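Local coordinates for protein molybdopterin converting factor, subunit 1 (MoaD) (Helicobacter pylori, PDB 3RPF) that probably serves as the small ubiquitin-like sulfur-carrier subunit of molybdopterin synthase, bringing sulfur on its C-terminal tail to the catalytic subunit for molybdenum cofactor synthesis, at residues V3-F8 with I65-P70. Residues are numbered along the deposited sequence; the frame is centred on the assembly and turned at random.
Sequences VEVRFF and ISLLPP
E4 to F8 and I65 to L67 pair as parallel strands in which alternate residues bond both ways: I65 N donates to E4 O at 2.7 Å, R6 N to I65 O, L67 N to R6 O, and F8 N to L67 O at 3.2 Å. The short strand axes are 4.8 Å apart and inclined by 20°. On the face carrying R6 and S66, NE and NH2, on one side of the R6 guanidinium, converge on the single oxygen S66 OG, each donating at 3.1 Å. That oxygen lies almost in the guanidinium plane, although N-H...O angles near 150° show two somewhat bent bonds sharing one acceptor. The R6 chain, extended through chi2, bends at chi3 (-56°), which brings NE round to the serine. F8 comes over one face of the guanidinium, its CZ 3.6 Å above the plane and off-centre, while R6 NH2 and S66 OG lie at the edge of its own ring. Pairing of the N-terminal strand with the last strand, in parallel, is the central feature of the beta-grasp fold shared by ThiS, MoaD and ubiquitin. On the face bearing V5, F7 and L67, CD1 of L67 touches both V5 CG1 (3.7 Å) and F7 CE1 (3.5 Å), the three making a compact apolar cluster; the leucine points the same way as F7, alongside it, and I45 packs against it from strand 44-47. At the strand ends, L68 CD2 meets F8 CD2 at 3.6 Å, and P69 CG rests against F8 O. The chain here enters the tail bound by the catalytic subunit: Y54 of that chain stacks on the F8 ring, while its W122 and Y133 hydrogen-bond the carbonyl oxygens of P69 and P70.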
loop_
_atom_site.group_PDB
_atom_site.type_symbol
_atom_site.label_atom_id
_atom_site.label_comp_id
_atom_site.label_asym_id
_atom_site.label_seq_id
_atom_site.Cartn_x
_atom_site.Cartn_y
_atom_site.Cartn_z
ATOM N N VAL D 3 28.052 17.351 -30.309
ATOM C CA VAL D 3 27.327 16.571 -29.299
ATOM C C VAL D 3 28.098 16.415 -27.994
ATOM O O VAL D 3 29.329 16.335 -27.996
ATOM C CB VAL D 3 26.979 15.162 -29.817
ATOM C CG1 VAL D 3 26.179 15.266 -31.103
ATOM C CG2 VAL D 3 28.242 14.367 -30.055
ATOM N N GLU D 4 27.380 16.363 -26.880
ATOM C CA GLU D 4 27.992 15.953 -25.622
ATOM C C GLU D 4 27.528 14.536 -25.262
ATOM O O GLU D 4 26.399 14.148 -25.571
ATOM C CB GLU D 4 27.647 16.928 -24.492
ATOM C CG GLU D 4 28.347 16.598 -23.176
ATOM C CD GLU D 4 27.974 17.554 -22.055
ATOM O OE1 GLU D 4 28.805 17.772 -21.141
ATOM O OE2 GLU D 4 26.841 18.078 -22.084
ATOM N N VAL D 5 28.415 13.768 -24.641
ATOM C CA VAL D 5 28.108 12.409 -24.211
ATOM C C VAL D 5 28.265 12.344 -22.698
ATOM O O VAL D 5 29.336 12.645 -22.173
ATOM C CB VAL D 5 29.068 11.385 -24.851
ATOM C CG1 VAL D 5 28.680 9.970 -24.466
ATOM C CG2 VAL D 5 29.100 11.546 -26.373
ATOM N N ARG D 6 27.199 11.970 -21.988
ATOM C CA ARG D 6 27.265 11.866 -20.531
ATOM C C ARG D 6 27.075 10.423 -20.098
ATOM O O ARG D 6 26.375 9.656 -20.757
ATOM C CB ARG D 6 26.221 12.768 -19.873
ATOM C CG ARG D 6 26.192 14.204 -20.414
ATOM C CD ARG D 6 25.177 15.062 -19.662
ATOM N NE ARG D 6 23.833 14.480 -19.698
ATOM C CZ ARG D 6 22.807 14.912 -18.964
ATOM N NH1 ARG D 6 22.965 15.930 -18.125
ATOM N NH2 ARG D 6 21.620 14.326 -19.064
ATOM N N PHE D 7 27.704 10.052 -18.987
ATOM C CA PHE D 7 27.658 8.674 -18.506
ATOM C C PHE D 7 27.108 8.635 -17.081
ATOM O O PHE D 7 27.715 9.184 -16.165
ATOM C CB PHE D 7 29.060 8.060 -18.564
ATOM C CG PHE D 7 29.706 8.149 -19.930
ATOM C CD1 PHE D 7 29.362 7.249 -20.928
ATOM C CD2 PHE D 7 30.641 9.130 -20.214
ATOM C CE1 PHE D 7 29.935 7.318 -22.178
ATOM C CE2 PHE D 7 31.229 9.213 -21.479
ATOM C CZ PHE D 7 30.875 8.301 -22.462
ATOM N N PHE D 8 25.968 7.999 -16.914
ATOM C CA PHE D 8 25.285 7.977 -15.639
ATOM C C PHE D 8 25.591 6.764 -14.773
ATOM O O PHE D 8 26.043 5.740 -15.253
ATOM C CB PHE D 8 23.783 8.118 -15.855
ATOM C CG PHE D 8 23.338 9.529 -16.053
ATOM C CD1 PHE D 8 23.101 10.343 -14.976
ATOM C CD2 PHE D 8 23.173 10.043 -17.318
ATOM C CE1 PHE D 8 22.693 11.628 -15.152
ATOM C CE2 PHE D 8 22.761 11.332 -17.501
ATOM C CZ PHE D 8 22.522 12.126 -16.412
ATOM N N ILE D 65 23.802 13.333 -25.421
ATOM C CA ILE D 65 23.469 11.918 -25.464
ATOM C C ILE D 65 23.873 11.215 -24.175
ATOM O O ILE D 65 25.050 11.220 -23.815
ATOM C CB ILE D 65 24.151 11.263 -26.666
ATOM C CG1 ILE D 65 23.478 11.767 -27.952
ATOM C CG2 ILE D 65 24.128 9.746 -26.518
ATOM C CD1 ILE D 65 24.006 11.178 -29.237
ATOM N N SER D 66 22.904 10.602 -23.495
ATOM C CA SER D 66 23.138 10.023 -22.170
ATOM C C SER D 66 23.020 8.496 -22.102
ATOM O O SER D 66 22.026 7.914 -22.544
ATOM C CB SER D 66 22.196 10.660 -21.140
ATOM O OG SER D 66 22.398 12.061 -21.087
ATOM N N LEU D 67 24.047 7.868 -21.533
ATOM C CA LEU D 67 24.106 6.416 -21.373
ATOM C C LEU D 67 23.581 6.006 -19.998
ATOM O O LEU D 67 24.058 6.501 -18.971
ATOM C CB LEU D 67 25.537 5.904 -21.554
ATOM C CG LEU D 67 26.053 5.671 -22.980
ATOM C CD1 LEU D 67 26.699 6.933 -23.542
ATOM C CD2 LEU D 67 27.028 4.498 -23.033
ATOM N N LEU D 68 22.619 5.082 -19.991
ATOM C CA LEU D 68 21.922 4.674 -18.775
ATOM C C LEU D 68 22.048 3.169 -18.537
ATOM O O LEU D 68 21.411 2.370 -19.227
ATOM C CB LEU D 68 20.439 5.053 -18.872
ATOM C CG LEU D 68 20.143 6.456 -19.403
ATOM C CD1 LEU D 68 18.656 6.754 -19.360
ATOM C CD2 LEU D 68 20.910 7.494 -18.612
ATOM N N PRO D 69 22.879 2.780 -17.558
ATOM C CA PRO D 69 23.081 1.386 -17.152
ATOM C C PRO D 69 21.836 0.867 -16.435
ATOM O O PRO D 69 20.987 1.671 -16.052
ATOM C CB PRO D 69 24.241 1.479 -16.153
ATOM C CG PRO D 69 24.835 2.841 -16.340
ATOM C CD PRO D 69 23.711 3.707 -16.774
ATOM N N PRO D 70 21.726 -0.458 -16.251
ATOM C CA PRO D 70 20.559 -1.009 -15.544
ATOM C C PRO D 70 20.318 -0.318 -14.186
ATOM O O PRO D 70 21.279 -0.023 -13.466
ATOM C CB PRO D 70 20.935 -2.478 -15.344
ATOM C CG PRO D 70 21.898 -2.774 -16.467
ATOM C CD PRO D 70 22.664 -1.503 -16.702
#